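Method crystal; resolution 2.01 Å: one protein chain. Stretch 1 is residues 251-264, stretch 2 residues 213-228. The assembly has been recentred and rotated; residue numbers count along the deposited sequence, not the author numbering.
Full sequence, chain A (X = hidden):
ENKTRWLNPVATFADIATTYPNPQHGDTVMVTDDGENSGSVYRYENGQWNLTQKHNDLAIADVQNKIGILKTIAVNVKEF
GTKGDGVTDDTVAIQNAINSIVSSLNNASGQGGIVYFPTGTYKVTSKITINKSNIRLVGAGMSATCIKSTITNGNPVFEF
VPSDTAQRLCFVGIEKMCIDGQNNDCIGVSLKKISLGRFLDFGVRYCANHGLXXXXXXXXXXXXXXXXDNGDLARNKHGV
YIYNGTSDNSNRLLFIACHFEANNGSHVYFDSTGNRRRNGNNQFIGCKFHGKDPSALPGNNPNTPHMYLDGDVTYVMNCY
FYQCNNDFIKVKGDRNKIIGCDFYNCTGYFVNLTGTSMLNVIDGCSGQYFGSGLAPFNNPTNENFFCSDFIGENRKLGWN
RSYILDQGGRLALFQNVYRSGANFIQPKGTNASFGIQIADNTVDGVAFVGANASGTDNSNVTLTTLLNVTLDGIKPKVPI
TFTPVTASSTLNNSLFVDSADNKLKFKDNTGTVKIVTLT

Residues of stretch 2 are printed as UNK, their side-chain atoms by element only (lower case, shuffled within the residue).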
ATOM      1  N   ASN A 251      13.299  13.211   6.294  1.00 13.79           N
ATOM      2  CA  ASN A 251      12.399  12.319   7.004  1.00 14.38           C
ATOM      3  C   ASN A 251      11.014  12.379   6.363  1.00 14.47           C
ATOM      4  O   ASN A 251      10.655  13.363   5.704  1.00 13.60           O
ATOM      5  CB  ASN A 251      12.343  12.664   8.506  1.00 12.12           C
ATOM      6  CG  ASN A 251      11.645  13.967   8.769  1.00 18.98           C
ATOM      7  OD1 ASN A 251      10.421  14.022   8.737  1.00 17.18           O
ATOM      8  ND2 ASN A 251      12.420  15.043   8.997  1.00 15.46           N
ATOM      9  N   ARG A 252      10.255  11.300   6.543  1.00 15.15           N
ATOM     10  CA  ARG A 252       8.901  11.187   5.996  1.00 10.22           C
ATOM     11  C   ARG A 252       8.872  11.407   4.482  1.00  9.93           C
ATOM     12  O   ARG A 252       7.955  12.033   3.941  1.00 14.41           O
ATOM     13  CB  ARG A 252       7.950  12.141   6.720  1.00 11.83           C
ATOM     14  CG  ARG A 252       7.569  11.655   8.115  1.00 13.30           C
ATOM     15  CD  ARG A 252       6.716  10.372   8.029  1.00 13.97           C
ATOM     16  NE  ARG A 252       5.442  10.634   7.374  1.00 14.15           N
ATOM     17  CZ  ARG A 252       4.532   9.704   7.082  1.00 17.99           C
ATOM     18  NH1 ARG A 252       4.750   8.439   7.408  1.00 13.61           N
ATOM     19  NH2 ARG A 252       3.386  10.050   6.482  1.00 14.42           N
ATOM     20  N   LEU A 253       9.891  10.910   3.791  1.00 10.29           N
ATOM     21  CA  LEU A 253       9.840  10.740   2.344  1.00 12.68           C
ATOM     22  C   LEU A 253       9.116   9.431   2.041  1.00 13.94           C
ATOM     23  O   LEU A 253       9.602   8.363   2.428  1.00 13.36           O
ATOM     24  CB  LEU A 253      11.244  10.692   1.747  1.00 12.24           C
ATOM     25  CG  LEU A 253      12.230  11.853   1.989  1.00 14.46           C
ATOM     26  CD1 LEU A 253      13.607  11.478   1.465  1.00 13.09           C
ATOM     27  CD2 LEU A 253      11.732  13.072   1.296  1.00 13.35           C
ATOM     28  N   LEU A 254       7.988   9.499   1.333  1.00 11.36           N
ATOM     29  CA  LEU A 254       7.181   8.314   1.031  1.00 15.09           C
ATOM     30  C   LEU A 254       7.228   8.047  -0.465  1.00 13.47           C
ATOM     31  O   LEU A 254       6.632   8.792  -1.250  1.00 16.40           O
ATOM     32  CB  LEU A 254       5.739   8.488   1.504  1.00 11.22           C
ATOM     33  CG  LEU A 254       5.460   7.972   2.928  1.00 15.54           C
ATOM     34  CD1 LEU A 254       6.206   8.756   4.036  1.00 14.81           C
ATOM     35  CD2 LEU A 254       3.961   7.903   3.251  1.00 21.00           C
ATOM     36  N   PHE A 255       7.936   6.990  -0.855  1.00 10.07           N
ATOM     37  CA  PHE A 255       7.976   6.528  -2.236  1.00 13.44           C
ATOM     38  C   PHE A 255       6.942   5.415  -2.379  1.00 12.48           C
ATOM     39  O   PHE A 255       7.036   4.391  -1.699  1.00 13.80           O
ATOM     40  CB  PHE A 255       9.373   6.018  -2.608  1.00 13.89           C
ATOM     41  CG  PHE A 255      10.467   7.058  -2.501  1.00 14.24           C
ATOM     42  CD1 PHE A 255      11.010   7.397  -1.274  1.00 10.91           C
ATOM     43  CD2 PHE A 255      10.967   7.668  -3.643  1.00 16.13           C
ATOM     44  CE1 PHE A 255      12.042   8.325  -1.183  1.00 12.24           C
ATOM     45  CE2 PHE A 255      11.985   8.616  -3.566  1.00 16.50           C
ATOM     46  CZ  PHE A 255      12.518   8.958  -2.328  1.00 14.20           C
ATOM     47  N   ILE A 256       5.928   5.628  -3.213  1.00 13.20           N
ATOM     48  CA  ILE A 256       4.809   4.705  -3.310  1.00 11.76           C
ATOM     49  C   ILE A 256       4.724   4.218  -4.739  1.00 13.65           C
ATOM     50  O   ILE A 256       4.647   5.024  -5.673  1.00 13.30           O
ATOM     51  CB  ILE A 256       3.490   5.342  -2.866  1.00 17.60           C
ATOM     52  CG1 ILE A 256       3.571   5.773  -1.394  1.00 17.45           C
ATOM     53  CG2 ILE A 256       2.336   4.348  -3.095  1.00 15.69           C
ATOM     54  CD1 ILE A 256       2.328   6.576  -0.928  1.00 19.98           C
ATOM     55  N   ALA A 257       4.777   2.904  -4.919  1.00 11.90           N
ATOM     56  CA  ALA A 257       4.640   2.320  -6.254  1.00 12.96           C
ATOM     57  C   ALA A 257       5.677   2.912  -7.212  1.00 13.95           C
ATOM     58  O   ALA A 257       5.381   3.239  -8.362  1.00 15.57           O
ATOM     59  CB  ALA A 257       3.212   2.526  -6.793  1.00 12.41           C
ATOM     60  N   CYS A 258       6.905   3.056  -6.736  1.00 14.14           N
ATOM     61  CA  CYS A 258       7.957   3.638  -7.553  1.00 13.80           C
ATOM     62  C   CYS A 258       8.700   2.527  -8.291  1.00 13.56           C
ATOM     63  O   CYS A 258       8.656   1.362  -7.899  1.00 15.54           O
ATOM     64  CB  CYS A 258       8.895   4.455  -6.675  1.00 13.62           C
ATOM     65  SG  CYS A 258       8.061   5.977  -6.099  1.00 18.80           S
ATOM     66  N   HIS A 259       9.417   2.904  -9.351  1.00 11.96           N
ATOM     67  CA  HIS A 259      10.027   1.936 -10.273  1.00 15.45           C
ATOM     68  C   HIS A 259      11.485   2.344 -10.489  1.00 17.51           C
ATOM     69  O   HIS A 259      11.744   3.335 -11.176  1.00 13.44           O
ATOM     70  CB  HIS A 259       9.237   1.915 -11.585  1.00 15.69           C
ATOM     71  CG  HIS A 259       9.750   0.973 -12.635  1.00 16.78           C
ATOM     72  ND1 HIS A 259       8.970   0.579 -13.703  1.00 18.15           N
ATOM     73  CD2 HIS A 259      10.958   0.388 -12.825  1.00 19.64           C
ATOM     74  CE1 HIS A 259       9.660  -0.233 -14.484  1.00 18.03           C
ATOM     75  NE2 HIS A 259      10.870  -0.371 -13.972  1.00 19.29           N
ATOM     76  N   PHE A 260      12.430   1.588  -9.909  1.00 11.57           N
ATOM     77  CA  PHE A 260      13.866   1.853 -10.037  1.00 16.48           C
ATOM     78  C   PHE A 260      14.480   0.729 -10.857  1.00 14.22           C
ATOM     79  O   PHE A 260      14.354  -0.438 -10.483  1.00 15.92           O
ATOM     80  CB  PHE A 260      14.554   1.934  -8.670  1.00 13.89           C
ATOM     81  CG  PHE A 260      13.938   2.932  -7.722  1.00 14.50           C
ATOM     82  CD1 PHE A 260      14.330   4.255  -7.750  1.00 19.34           C
ATOM     83  CD2 PHE A 260      12.974   2.541  -6.795  1.00 16.83           C
ATOM     84  CE1 PHE A 260      13.753   5.196  -6.876  1.00 18.22           C
ATOM     85  CE2 PHE A 260      12.392   3.455  -5.919  1.00 17.14           C
ATOM     86  CZ  PHE A 260      12.785   4.796  -5.955  1.00 17.05           C
ATOM     87  N   GLU A 261      15.101   1.056 -11.988  1.00 14.90           N
ATOM     88  CA  GLU A 261      15.572  -0.023 -12.850  1.00 17.40           C
ATOM     89  C   GLU A 261      16.868   0.364 -13.543  1.00 17.16           C
ATOM     90  O   GLU A 261      16.993   1.480 -14.033  1.00 12.98           O
ATOM     91  CB  GLU A 261      14.522  -0.393 -13.908  1.00 17.57           C
ATOM     92  CG  GLU A 261      15.005  -1.523 -14.825  1.00 17.22           C
ATOM     93  CD  GLU A 261      13.879  -2.231 -15.555  1.00 25.42           C
ATOM     94  OE1 GLU A 261      12.704  -1.840 -15.399  1.00 22.51           O
ATOM     95  OE2 GLU A 261      14.179  -3.186 -16.290  1.00 26.19           O
ATOM     96  N   ALA A 262      17.816  -0.580 -13.602  1.00 15.89           N
ATOM     97  CA  ALA A 262      19.035  -0.434 -14.403  1.00 17.48           C
ATOM     98  C   ALA A 262      19.765   0.879 -14.107  1.00 15.92           C
ATOM     99  O   ALA A 262      20.211   1.586 -15.009  1.00 15.09           O
ATOM    100  CB  ALA A 262      18.723  -0.560 -15.904  1.00 18.00           C
ATOM    101  N   ASN A 263      19.891   1.222 -12.839  1.00 13.05           N
ATOM    102  CA  ASN A 263      20.667   2.407 -12.526  1.00 16.72           C
ATOM    103  C   ASN A 263      22.145   2.054 -12.514  1.00 18.90           C
ATOM    104  O   ASN A 263      22.520   0.887 -12.381  1.00 19.16           O
ATOM    105  CB  ASN A 263      20.208   2.998 -11.200  1.00 17.34           C
ATOM    106  CG  ASN A 263      18.995   3.924 -11.385  1.00 16.77           C
ATOM    107  OD1 ASN A 263      19.001   4.815 -12.246  1.00 14.12           O
ATOM    108  ND2 ASN A 263      17.948   3.683 -10.613  1.00 14.60           N
ATOM    109  N   ASN A 264      22.986   3.064 -12.733  1.00 16.90           N
ATOM    110  CA  ASN A 264      24.417   2.825 -12.777  1.00 20.41           C
ATOM    111  C   ASN A 264      25.093   3.043 -11.430  1.00 18.35           C
ATOM    112  O   ASN A 264      26.220   2.580 -11.231  1.00 23.89           O
ATOM    113  CB  ASN A 264      25.040   3.682 -13.885  1.00 15.27           C
ATOM    114  CG  ASN A 264      24.552   3.248 -15.241  1.00 18.70           C
ATOM    115  OD1 ASN A 264      24.727   2.098 -15.606  1.00 22.98           O
ATOM    116  ND2 ASN A 264      23.866   4.127 -15.960  1.00 18.72           N
ATOM    117  N   UNK A 213      18.292  14.119  -6.395  1.00 15.88           N
ATOM    118  CA  UNK A 213      19.085  14.473  -5.222  1.00 12.81           C
ATOM    119  C   UNK A 213      18.168  15.123  -4.200  1.00 12.14           C
ATOM    120  O   UNK A 213      17.360  16.001  -4.548  1.00 14.46           O
ATOM    121  c   UNK A 213      20.236  15.418  -5.590  1.00 14.52           C
ATOM    122  o   UNK A 213      23.198  17.060  -1.043  1.00 21.14           O
ATOM    123  c   UNK A 213      22.703  15.417  -2.691  1.00 17.12           C
ATOM    124  c   UNK A 213      22.488  16.665  -2.150  1.00 19.10           C
ATOM    125  c   UNK A 213      21.042  15.866  -4.382  1.00 17.27           C
ATOM    126  c   UNK A 213      21.562  17.517  -2.701  1.00 17.16           C
ATOM    127  c   UNK A 213      21.987  15.019  -3.796  1.00 16.31           C
ATOM    128  c   UNK A 213      20.846  17.109  -3.821  1.00 18.04           C
ATOM    129  N   UNK A 214      18.278  14.686  -2.953  1.00 11.54           N
ATOM    130  CA  UNK A 214      17.343  15.057  -1.895  1.00 13.81           C
ATOM    131  C   UNK A 214      18.167  15.385  -0.656  1.00 13.71           C
ATOM    132  O   UNK A 214      18.919  14.538  -0.169  1.00 12.80           O
ATOM    133  c   UNK A 214      15.465  14.222  -0.372  1.00 13.67           C
ATOM    134  c   UNK A 214      15.435  13.674  -2.828  1.00 14.06           C
ATOM    135  c   UNK A 214      16.331  13.921  -1.602  1.00 12.91           C
ATOM    136  c   UNK A 214      14.494  12.444  -2.668  1.00 15.08           C
ATOM    137  N   UNK A 215      18.041  16.611  -0.149  1.00 14.33           N
ATOM    138  CA  UNK A 215      18.801  17.042   1.019  1.00 13.23           C
ATOM    139  C   UNK A 215      17.877  17.777   1.972  1.00 12.96           C
ATOM    140  O   UNK A 215      17.282  18.788   1.594  1.00 12.54           O
ATOM    141  c   UNK A 215      21.852  19.451   1.510  1.00 21.46           C
ATOM    142  c   UNK A 215      19.971  17.953   0.630  1.00 15.99           C
ATOM    143  c   UNK A 215      20.706  18.480   1.860  1.00 17.64           C
ATOM    144  o   UNK A 215      22.442  19.324   0.413  1.00 20.09           O
ATOM    145  o   UNK A 215      22.163  20.331   2.340  1.00 24.04           O
ATOM    146  N   UNK A 216      17.754  17.266   3.190  1.00 13.02           N
ATOM    147  CA  UNK A 216      16.924  17.854   4.232  1.00 14.82           C
ATOM    148  C   UNK A 216      15.502  18.127   3.743  1.00 13.13           C
ATOM    149  O   UNK A 216      14.993  19.247   3.812  1.00 14.29           O
ATOM    150  o   UNK A 216      18.542  21.336   6.367  1.00 21.68           O
ATOM    151  c   UNK A 216      17.389  20.877   6.628  1.00 20.34           C
ATOM    152  c   UNK A 216      17.573  19.128   4.790  1.00 16.76           C
ATOM    153  o   UNK A 216      16.494  21.535   7.224  1.00 23.24           O
ATOM    154  c   UNK A 216      17.065  19.452   6.197  1.00 15.49           C
ATOM    155  N   UNK A 217      14.839  17.073   3.269  1.00 13.12           N
ATOM    156  CA  UNK A 217      13.474  17.180   2.758  1.00 14.18           C
ATOM    157  C   UNK A 217      12.543  16.447   3.713  1.00 15.08           C
ATOM    158  O   UNK A 217      12.834  15.317   4.128  1.00 13.29           O
ATOM    159  c   UNK A 217      14.124  17.548   0.374  1.00 11.54           C
ATOM    160  c   UNK A 217      13.354  16.637   1.325  1.00 14.19           C
ATOM    161  c   UNK A 217      11.882  16.550   0.916  1.00 16.75           C
ATOM    162  N   UNK A 218      11.431  17.096   4.059  1.00 13.74           N
ATOM    163  CA  UNK A 218      10.476  16.607   5.044  1.00 13.94           C
ATOM    164  C   UNK A 218       9.103  16.367   4.424  1.00 14.28           C
ATOM    165  O   UNK A 218       8.641  17.153   3.585  1.00 14.08           O
ATOM    166  c   UNK A 218      11.206  20.979   9.255  1.00 24.77           C
ATOM    167  c   UNK A 218      13.444  20.067   9.175  1.00 21.75           C
ATOM    168  c   UNK A 218      11.529  18.019   6.878  1.00 17.55           C
ATOM    169  c   UNK A 218      11.640  19.084   7.827  1.00 17.81           C
ATOM    170  c   UNK A 218      12.773  17.450   6.789  1.00 15.88           C
ATOM    171  c   UNK A 218      12.540  20.988   9.661  1.00 22.67           C
ATOM    172  c   UNK A 218      12.979  19.125   8.250  1.00 20.73           C
ATOM    173  n   UNK A 218      13.643  18.105   7.618  1.00 18.70           N
ATOM    174  c   UNK A 218      10.736  20.021   8.342  1.00 22.62           C
ATOM    175  c   UNK A 218      10.292  17.596   6.183  1.00 14.91           C
ATOM    176  N   UNK A 219       8.440  15.304   4.868  1.00 14.28           N
ATOM    177  CA  UNK A 219       6.986  15.132   4.689  1.00 14.39           C
ATOM    178  C   UNK A 219       6.570  15.233   3.225  1.00 13.35           C
ATOM    179  O   UNK A 219       5.659  15.978   2.855  1.00 14.08           O
ATOM    180  o   UNK A 219       6.186  14.966   7.631  1.00 19.20           O
ATOM    181  c   UNK A 219       6.493  16.018   7.039  1.00 17.73           C
ATOM    182  c   UNK A 219       6.212  16.144   5.536  1.00 13.07           C
ATOM    183  o   UNK A 219       6.974  16.988   7.664  1.00 18.99           O
ATOM    184  N   UNK A 220       7.244  14.471   2.373  1.00 14.68           N
ATOM    185  CA  UNK A 220       7.033  14.567   0.936  1.00 13.72           C
ATOM    186  C   UNK A 220       6.620  13.218   0.355  1.00 14.47           C
ATOM    187  O   UNK A 220       7.280  12.202   0.598  1.00 11.65           O
ATOM    188  c   UNK A 220       8.282  15.109  -1.206  1.00 11.24           C
ATOM    189  o   UNK A 220       8.442  16.477   0.763  1.00 14.24           O
ATOM    190  c   UNK A 220       8.320  15.127   0.306  1.00 14.67           C
ATOM    191  N   UNK A 221       5.512  13.212  -0.390  1.00 15.10           N
ATOM    192  CA  UNK A 221       4.975  12.011  -1.025  1.00 13.48           C
ATOM    193  C   UNK A 221       5.410  11.951  -2.482  1.00 14.07           C
ATOM    194  O   UNK A 221       5.276  12.935  -3.223  1.00 13.03           O
ATOM    195  o   UNK A 221       3.623  11.504   1.350  1.00 14.89           O
ATOM    196  c   UNK A 221       3.447  11.973  -0.978  1.00 15.50           C
ATOM    197  n   UNK A 221       1.623  12.151   0.572  1.00 12.43           N
ATOM    198  c   UNK A 221       2.905  11.855   0.417  1.00 15.60           C
ATOM    199  N   UNK A 222       5.899  10.791  -2.893  1.00 13.81           N
ATOM    200  CA  UNK A 222       6.382  10.565  -4.249  1.00 15.75           C
ATOM    201  C   UNK A 222       5.742   9.278  -4.743  1.00 15.64           C
ATOM    202  O   UNK A 222       6.123   8.187  -4.309  1.00 14.25           O
ATOM    203  c   UNK A 222       8.391  10.161  -5.741  1.00 15.94           C
ATOM    204  c   UNK A 222       8.520  11.805  -3.807  1.00 15.59           C
ATOM    205  c   UNK A 222       7.915  10.486  -4.308  1.00 19.17           C
ATOM    206  c   UNK A 222      10.000  11.714  -3.484  1.00 20.58           C
ATOM    207  N   UNK A 223       4.769   9.402  -5.646  1.00 14.47           N
ATOM    208  CA  UNK A 223       3.966   8.285  -6.128  1.00 14.70           C
ATOM    209  C   UNK A 223       4.303   8.037  -7.590  1.00 13.16           C
ATOM    210  O   UNK A 223       4.278   8.965  -8.394  1.00 13.12           O
ATOM    211  c   UNK A 223       0.719   9.436  -4.280  1.00 22.48           C
ATOM    212  c   UNK A 223       1.578   7.412  -6.444  1.00 11.54           C
ATOM    213  c   UNK A 223       2.461   8.577  -5.942  1.00 12.28           C
ATOM    214  c   UNK A 223       2.152   8.905  -4.478  1.00 12.56           C
ATOM    215  N   UNK A 224       4.611   6.785  -7.938  1.00 13.19           N
ATOM    216  CA  UNK A 224       4.779   6.423  -9.340  1.00 14.15           C
ATOM    217  C   UNK A 224       6.032   6.953 -10.023  1.00 16.79           C
ATOM    218  O   UNK A 224       6.082   7.019 -11.269  1.00 15.85           O
ATOM    219  N   UNK A 225       7.056   7.325  -9.256  1.00 13.06           N
ATOM    220  CA  UNK A 225       8.315   7.748  -9.869  1.00 12.59           C
ATOM    221  C   UNK A 225       8.921   6.614 -10.690  1.00 14.90           C
ATOM    222  O   UNK A 225       8.953   5.456 -10.254  1.00 13.49           O
ATOM    223  c   UNK A 225      11.013   9.506 -10.154  1.00 15.46           C
ATOM    224  c   UNK A 225      10.791   8.335  -9.197  1.00 17.32           C
ATOM    225  c   UNK A 225      11.711   8.477  -7.992  1.00 16.11           C
ATOM    226  c   UNK A 225       9.311   8.203  -8.795  1.00 14.35           C
ATOM    227  N   UNK A 226       9.402   6.955 -11.884  1.00 13.34           N
ATOM    228  CA  UNK A 226      10.130   6.044 -12.768  1.00 12.91           C
ATOM    229  C   UNK A 226      11.570   6.558 -12.864  1.00 16.32           C
ATOM    230  O   UNK A 226      11.803   7.678 -13.328  1.00 11.57           O
ATOM    231  c   UNK A 226      10.557   4.572 -17.464  1.00 19.08           C
ATOM    232  c   UNK A 226      10.842   2.866 -15.793  1.00 15.02           C
ATOM    233  c   UNK A 226       9.456   6.010 -14.133  1.00 13.46           C
ATOM    234  c   UNK A 226      10.374   3.762 -14.823  1.00 15.60           C
ATOM    235  c   UNK A 226      10.092   5.447 -16.494  1.00 17.01           C
ATOM    236  c   UNK A 226      10.931   3.278 -17.111  1.00 18.62           C
ATOM    237  o   UNK A 226      11.400   2.406 -18.080  1.00 18.48           O
ATOM    238  c   UNK A 226      10.001   5.058 -15.161  1.00 13.22           C
ATOM    239  N   UNK A 227      12.534   5.744 -12.439  1.00 12.75           N
ATOM    240  CA  UNK A 227      13.913   6.198 -12.221  1.00 12.28           C
ATOM    241  C   UNK A 227      14.842   5.138 -12.808  1.00 16.46           C
ATOM    242  O   UNK A 227      14.975   4.054 -12.228  1.00 14.64           O
ATOM    243  c   UNK A 227      14.147   6.419 -10.723  1.00 14.34           C
ATOM    244  o   UNK A 227      16.540   6.398 -10.690  1.00 14.81           O
ATOM    245  c   UNK A 227      15.518   7.014 -10.409  1.00 15.70           C
ATOM    246  n   UNK A 227      15.536   8.198  -9.795  1.00 13.52           N
ATOM    247  N   UNK A 228      15.426   5.401 -13.984  1.00 13.25           N
ATOM    248  CA  UNK A 228      16.293   4.417 -14.637  1.00 15.25           C
ATOM    249  C   UNK A 228      17.535   5.079 -15.225  1.00 15.89           C
ATOM    250  O   UNK A 228      17.530   6.268 -15.547  1.00 14.05           O
ATOM    251  o   UNK A 228      15.680   4.391 -17.005  1.00 18.01           O
ATOM    252  c   UNK A 228      15.591   3.644 -15.782  1.00 17.78           C
ATOM    253  c   UNK A 228      14.127   3.406 -15.465  1.00 15.94           C
TER
HETATM  254  O   HOH W   1       4.500  13.046   6.491  1.00 15.32           O
HETATM  255  O   HOH W   2       8.992  16.188   9.482  1.00 17.75           O
HETATM  256  O   HOH W   3       5.157  12.214   3.754  1.00 15.59           O
HETATM  257  O   HOH W   4       2.432  12.319   4.417  1.00 20.11           O

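Position 213 carries one carbon and then a six-carbon ring bearing an oxygen, and lies beyond reach of stretch 1; it is Tyr 213. At position 214 four carbons fork at the first, one arm being two carbons long, the pattern of isoleucine. Ile 214 points toward stretch 1, its CG2 3.8 Å from Leu 253 CD1 and its CD1 at the edge of the Phe 255 ring. Positions 215 and 216 each have three carbons, the third carrying two oxygens, and neither touches stretch 1; they are Glu 215 and Glu 216.

Position 217 has one carbon carrying two more, so it is valine; Val 217 CG1 packs 3.5 Å from Leu 253 CD2, while Val 217 O accepts a hydrogen bond from Asn 251 N (3.1 Å). Position 218 holds fused five- and six-membered rings with a single nitrogen, which only tryptophan provides. Asn 251 ND2 lies over one face of the Trp 218 ring, 3.3 Å from CD1.

Position 219, where the chain turns a corner, has two carbons, the second carrying two oxygens. The water bridging one oxygen to Arg 252 NE, donating to the former and accepting from the latter, fits a carboxylate: Asp 219. Its OD1 is 4.4 Å from Arg 252 NE, too far for a salt bridge, and water 1 spans the gap.

Position 220, one carbon bearing an oxygen and a carbon, is threonine; Thr 220 lies on the same face as Leu 253. Position 221 has two carbons and a terminal oxygen and nitrogen, the amide of Asn 221, whose OD1 is 3.7 Å from Leu 254 CB. Positions 222 and 223 repeat the four-carbon fork of isoleucine on opposite faces: Ile 222 CD1 makes an off-centre CH-pi contact with Phe 255, and Ile 223 CG1 meets Ile 256 CB at 4.1 Å.

Position 224 has no side-chain atoms and a positive phi, as suits Gly 224. At 225 four carbons fork at the second; Leu 225 CD2 lies 4.0 Å from Phe 260 CE1. Position 226 has one carbon, then a six-carbon ring bearing an oxygen, Tyr 226, whose edge meets the face of His 259. Position 227 has two carbons, the second carrying an oxygen and a nitrogen, which makes it asparagine: Asn 227 OD1 accepts from Asn 263 ND2 (3.1 Å). Position 228, one carbon with an oxygen and a carbon, is Thr 228, its CG2 4.1 Å from Glu 261 CB.

The contact is a parallel ladder in two runs. Leu 254 N donates to Thr 220 O (2.9 Å) and Ile 222 N to Leu 254 O (2.7 Å); beyond the turn, His 259 N donates to Leu 225 O (2.7 Å) and Asn 227 N to His 259 O (2.8 Å). The register sets Phe 255 beside Ile 222, and the ends of Leu 253 and Phe 255 reach further, Leu 253 to Ile 214 and Val 217, Phe 255 to Ile 214 and Leu 225, while waters join the polar groups near Arg 252.

Stretch 2 213-228: YIEEVWDTNIIGLYNT
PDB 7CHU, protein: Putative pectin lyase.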